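Local atomic coordinates of probable membrane transporter protein MamO (Magnetospirillum magneticum, PDB entry 5HMA), a protein that promotes magnetite formation in magnetosomes and activates the MamE protease; its metal-binding, protease-like domain is probably not itself a working protease. Residues A26-G29 and V34-T37; H71-L76 and A180-S185. One frame throughout, in Å; residues are numbered along the deposited sequence.

Interaction 1: A26-G29 and V34-T37; sequences AIVG and VITT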
loop_
_atom_site.group_PDB
_atom_site.type_symbol
_atom_site.label_atom_id
_atom_site.label_comp_id
_atom_site.label_asym_id
_atom_site.label_seq_id
_atom_site.Cartn_x
_atom_site.Cartn_y
_atom_site.Cartn_z
ATOM N N ALA A 26 0.943 -2.152 -3.248
ATOM C CA ALA A 26 1.202 -1.391 -4.476
ATOM C C ALA A 26 2.310 -2.067 -5.279
ATOM O O ALA A 26 3.380 -2.333 -4.738
ATOM C CB ALA A 26 1.595 0.070 -4.144
ATOM N N ILE A 27 2.058 -2.352 -6.559
ATOM C CA ILE A 27 3.103 -2.924 -7.405
ATOM C C ILE A 27 4.052 -1.818 -7.826
ATOM O O ILE A 27 3.620 -0.822 -8.412
ATOM C CB ILE A 27 2.537 -3.631 -8.651
ATOM C CG1 ILE A 27 1.406 -4.599 -8.289
ATOM C CG2 ILE A 27 3.655 -4.400 -9.376
ATOM C CD1 ILE A 27 0.954 -5.433 -9.485
ATOM N N VAL A 28 5.345 -1.986 -7.554
ATOM C CA VAL A 28 6.277 -0.908 -7.849
ATOM C C VAL A 28 7.399 -1.355 -8.784
ATOM O O VAL A 28 8.325 -0.589 -9.075
ATOM C CB VAL A 28 6.830 -0.312 -6.540
ATOM C CG1 VAL A 28 5.680 0.339 -5.748
ATOM C CG2 VAL A 28 7.507 -1.398 -5.708
ATOM N N GLY A 29 7.305 -2.578 -9.294
ATOM C CA GLY A 29 8.312 -3.055 -10.234
ATOM C C GLY A 29 7.744 -4.058 -11.220
ATOM O O GLY A 29 6.869 -4.863 -10.876
ATOM N N VAL A 34 6.317 -5.552 -4.744
ATOM C CA VAL A 34 5.121 -5.024 -4.103
ATOM C C VAL A 34 5.517 -4.376 -2.791
ATOM O O VAL A 34 6.241 -4.986 -1.987
ATOM C CB VAL A 34 4.073 -6.134 -3.847
ATOM C CG1 VAL A 34 2.926 -5.612 -2.963
ATOM C CG2 VAL A 34 3.554 -6.708 -5.159
ATOM N N ILE A 35 5.042 -3.153 -2.569
ATOM C CA ILE A 35 5.168 -2.507 -1.266
ATOM C C ILE A 35 3.866 -2.682 -0.494
ATOM O O ILE A 35 2.779 -2.496 -1.045
ATOM C CB ILE A 35 5.509 -1.022 -1.390
ATOM C CG1 ILE A 35 6.918 -0.839 -1.952
ATOM C CG2 ILE A 35 5.423 -0.358 -0.022
ATOM C CD1 ILE A 35 7.993 -1.139 -0.939
ATOM N N THR A 36 3.971 -3.041 0.781
ATOM C CA THR A 36 2.788 -3.161 1.614
ATOM C C THR A 36 3.188 -2.813 3.050
ATOM O O THR A 36 4.354 -2.491 3.296
ATOM C CB THR A 36 2.168 -4.582 1.510
ATOM O OG1 THR A 36 0.890 -4.596 2.160
ATOM C CG2 THR A 36 3.089 -5.630 2.144
ATOM N N THR A 37 2.235 -2.840 3.985
ATOM C CA THR A 37 2.522 -2.526 5.389
ATOM C C THR A 37 3.123 -3.736 6.091
ATOM O O THR A 37 2.639 -4.855 5.917
ATOM C CB THR A 37 1.257 -2.082 6.150
ATOM O OG1 THR A 37 0.101 -2.711 5.570
ATOM C CG2 THR A 37 1.099 -0.558 6.100
#
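Ala26 and Ile35 face each other as an antiparallel hydrogen-bonded pair, and their two backbone bonds hold the closely fitted part of this contact. Ala26 N donates to Ile35 O, and Ile35 N returns a bond to Ala26 O, both at 2.9 Å. Ala26 O also takes a CA-H...O contact from Val34 CA at 3.3 Å, which puts two donors on one carbonyl oxygen. One step along, Ile27 and Val34 form the non-hydrogen-bonded pair, their CA atoms 4.4 Å apart. Their side chains share a face of the sheet with Val10 of strand 9-13 but meet only lightly, Ile27 CG1 lying 4.3 Å from Val34 CG2.

Ile35 lies with Ala26 on the opposite face, and its side chain is crossed obliquely by that of Val28, whose CB points toward segment 34-37. With Val28 CG1 anti to the carbonyl carbon (chi1 -64°), CG2 falls between the backbone N and the carbonyl carbon and comes within 3.8 Å of Ile35 CG1. Here the contact runs out toward solvent: Val28 is partly exposed, whereas Ala26 and Ile35 are buried against Ile162 of strand 159-167. The axes of the two short strand segments approach to 4.7 Å and diverge from strict antiparallel, with 142° between their directions. This is a beta hairpin of strands 23-29 and 33-37, part of the N-terminal six-stranded antiparallel barrel of the trypsin-like fold.

Interaction 2: H71-L76 and A180-S185; sequences HDLALL and AQVIVS. With NI (nickel (II) ion), chain C.
The imidazole of His71 lies against Val182, whose CG1 sits over one ring face in a CH-pi contact, 3.6 Å from the ring centroid and 16° off the normal. That methyl is displaced toward the rim and comes nearest to His71 CG, at 3.5 Å. Val182 CG2 reaches the ND1 and CE1 side of the same ring, CE1 at 3.9 Å. With CG1 anti to the backbone N (chi1 159°), both methyls of Val182 are presented to the imidazole.

At the far end of the ring, His71 NE2 binds the nickel ion at 2.2 Å. Waters 1, 2 and 3 each coordinate it at the same length, and His186 NE2 supplies a second protein ligand; the two histidine rings meet edge-to-face. Replacing Val182 with an alanine would remove both methyls and would probably leave the metal-binding ring less firmly supported on this face and freer to turn.

Farther in, Leu73 CD1 packs on Ile183 CG1 at 4.0 Å, the two side chains crossing at about a right angle, and both residues also touch Ile162 of strand 159-167. Helix 180-185 contributes to the second shell: Val182 O accepts a hydrogen bond from His186 ND1, which probably helps to orient that ligand. Asp72 and Leu73 both face Ile68 in a G1 beta bulge where the loop carrying His71 enters strand 73-78. Helix 180-185, near the end of the protease-like domain, thus packs beside a surface two-histidine transition-metal site, characteristic of this repurposed protease-like domain.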
loop_
_atom_site.group_PDB
_atom_site.type_symbol
_atom_site.label_atom_id
_atom_site.label_comp_id
_atom_site.label_asym_id
_atom_site.label_seq_id
_atom_site.Cartn_x
_atom_site.Cartn_y
_atom_site.Cartn_z
ATOM N N HIS A 71 9.209 2.309 9.493
ATOM C CA HIS A 71 8.119 2.973 8.779
ATOM C C HIS A 71 6.975 2.013 8.487
ATOM O O HIS A 71 6.076 2.337 7.717
ATOM C CB HIS A 71 8.620 3.582 7.469
ATOM C CG HIS A 71 9.747 4.555 7.646
ATOM N ND1 HIS A 71 9.548 5.894 7.916
ATOM C CD2 HIS A 71 11.088 4.382 7.578
ATOM C CE1 HIS A 71 10.718 6.501 8.013
ATOM N NE2 HIS A 71 11.668 5.606 7.810
ATOM N N ASP A 72 7.025 0.832 9.098
ATOM C CA ASP A 72 5.993 -0.190 8.935
ATOM C C ASP A 72 5.774 -0.554 7.470
ATOM O O ASP A 72 4.646 -0.759 7.032
ATOM C CB ASP A 72 4.674 0.267 9.572
ATOM C CG ASP A 72 3.636 -0.840 9.629
ATOM O OD1 ASP A 72 4.034 -2.028 9.684
ATOM O OD2 ASP A 72 2.424 -0.526 9.603
ATOM N N LEU A 73 6.856 -0.641 6.703
ATOM C CA LEU A 73 6.724 -1.094 5.324
ATOM C C LEU A 73 7.503 -2.385 5.065
ATOM O O LEU A 73 8.514 -2.666 5.714
ATOM C CB LEU A 73 7.177 -0.009 4.347
ATOM C CG LEU A 73 6.396 1.304 4.367
ATOM C CD1 LEU A 73 6.875 2.214 3.253
ATOM C CD2 LEU A 73 4.915 1.038 4.243
ATOM N N ALA A 74 6.997 -3.158 4.108
ATOM C CA ALA A 74 7.647 -4.367 3.618
ATOM C C ALA A 74 7.696 -4.338 2.094
ATOM O O ALA A 74 6.725 -3.936 1.431
ATOM C CB ALA A 74 6.908 -5.615 4.097
ATOM N N LEU A 75 8.838 -4.749 1.551
ATOM C CA LEU A 75 9.005 -4.958 0.114
ATOM C C LEU A 75 8.852 -6.442 -0.166
ATOM O O LEU A 75 9.610 -7.254 0.357
ATOM C CB LEU A 75 10.381 -4.476 -0.373
ATOM C CG LEU A 75 10.657 -4.738 -1.861
ATOM C CD1 LEU A 75 9.725 -3.892 -2.706
ATOM C CD2 LEU A 75 12.133 -4.492 -2.237
ATOM N N LEU A 76 7.868 -6.790 -0.983
ATOM C CA LEU A 76 7.630 -8.178 -1.352
ATOM C C LEU A 76 8.066 -8.410 -2.791
ATOM O O LEU A 76 8.090 -7.484 -3.609
ATOM C CB LEU A 76 6.143 -8.539 -1.206
ATOM C CG LEU A 76 5.380 -8.157 0.063
ATOM C CD1 LEU A 76 3.948 -8.681 -0.018
ATOM C CD2 LEU A 76 6.084 -8.696 1.294
ATOM N N ALA A 180 6.120 8.389 -0.094
ATOM C CA ALA A 180 6.769 7.474 -1.027
ATOM C C ALA A 180 8.293 7.634 -1.043
ATOM O O ALA A 180 9.006 6.697 -1.387
ATOM C CB ALA A 180 6.204 7.663 -2.427
ATOM N N GLN A 181 8.794 8.807 -0.663
ATOM C CA GLN A 181 10.239 9.039 -0.645
ATOM C C GLN A 181 10.950 8.086 0.319
ATOM O O GLN A 181 12.122 7.736 0.129
ATOM C CB GLN A 181 10.550 10.493 -0.271
ATOM C CG GLN A 181 12.040 10.839 -0.280
ATOM C CD GLN A 181 12.733 10.465 -1.591
ATOM O OE1 GLN A 181 12.137 10.523 -2.673
ATOM N NE2 GLN A 181 14.002 10.074 -1.492
ATOM N N VAL A 182 10.226 7.669 1.353
ATOM C CA VAL A 182 10.739 6.716 2.326
ATOM C C VAL A 182 11.093 5.406 1.624
ATOM O O VAL A 182 12.110 4.781 1.925
ATOM C CB VAL A 182 9.719 6.505 3.465
ATOM C CG1 VAL A 182 9.966 5.194 4.193
ATOM C CG2 VAL A 182 9.745 7.699 4.428
ATOM N N ILE A 183 10.262 5.006 0.666
ATOM C CA ILE A 183 10.530 3.809 -0.121
ATOM C C ILE A 183 11.851 3.918 -0.869
ATOM O O ILE A 183 12.702 3.033 -0.785
ATOM C CB ILE A 183 9.394 3.535 -1.114
ATOM C CG1 ILE A 183 8.065 3.353 -0.383
ATOM C CG2 ILE A 183 9.712 2.310 -1.964
ATOM C CD1 ILE A 183 6.875 3.244 -1.330
ATOM N N VAL A 184 12.010 5.006 -1.613
ATOM C CA VAL A 184 13.206 5.224 -2.415
ATOM C C VAL A 184 14.487 5.125 -1.590
ATOM O O VAL A 184 15.422 4.406 -1.959
ATOM C CB VAL A 184 13.141 6.586 -3.111
ATOM C CG1 VAL A 184 14.397 6.810 -3.953
ATOM C CG2 VAL A 184 11.868 6.694 -3.947
ATOM N N SER A 185 14.521 5.846 -0.474
ATOM C CA SER A 185 15.744 5.987 0.314
ATOM C C SER A 185 16.070 4.742 1.136
ATOM O O SER A 185 17.239 4.453 1.391
ATOM C CB SER A 185 15.637 7.200 1.236
ATOM O OG SER A 185 14.474 7.112 2.033
HETATM NI NI NI C . 13.852 5.898 8.107
HETATM O O HOH W 1 14.054 4.009 9.216
HETATM O O HOH W 2 13.599 7.774 6.972
HETATM O O HOH W 3 13.188 6.848 10.011
#

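How the interactions relate
Interaction 1 and interaction 2, with centres 9 Å apart, meet through neighbouring strands of one barrel sheet. Strand 33-37 pairs on one edge with 23-29 and on the other with 73-78: Val34 O lies 2.6 Å from Leu76 N, and Thr36 O lies 2.8 Å from Ala74 N, both probable hydrogen bonds. The Thr37 methyl CG2 also packs against the backbone carbonyl O of Asp72, at 3.7 Å. Ile162 of strand 159-167 touches Ala26 and Ile35 in interaction 1 and Leu73 and Ile183 in interaction 2, joining their apolar layers. Nickel is bound within interaction 2, whereas the side chain of Ile35 remains about 13 Å from the ion.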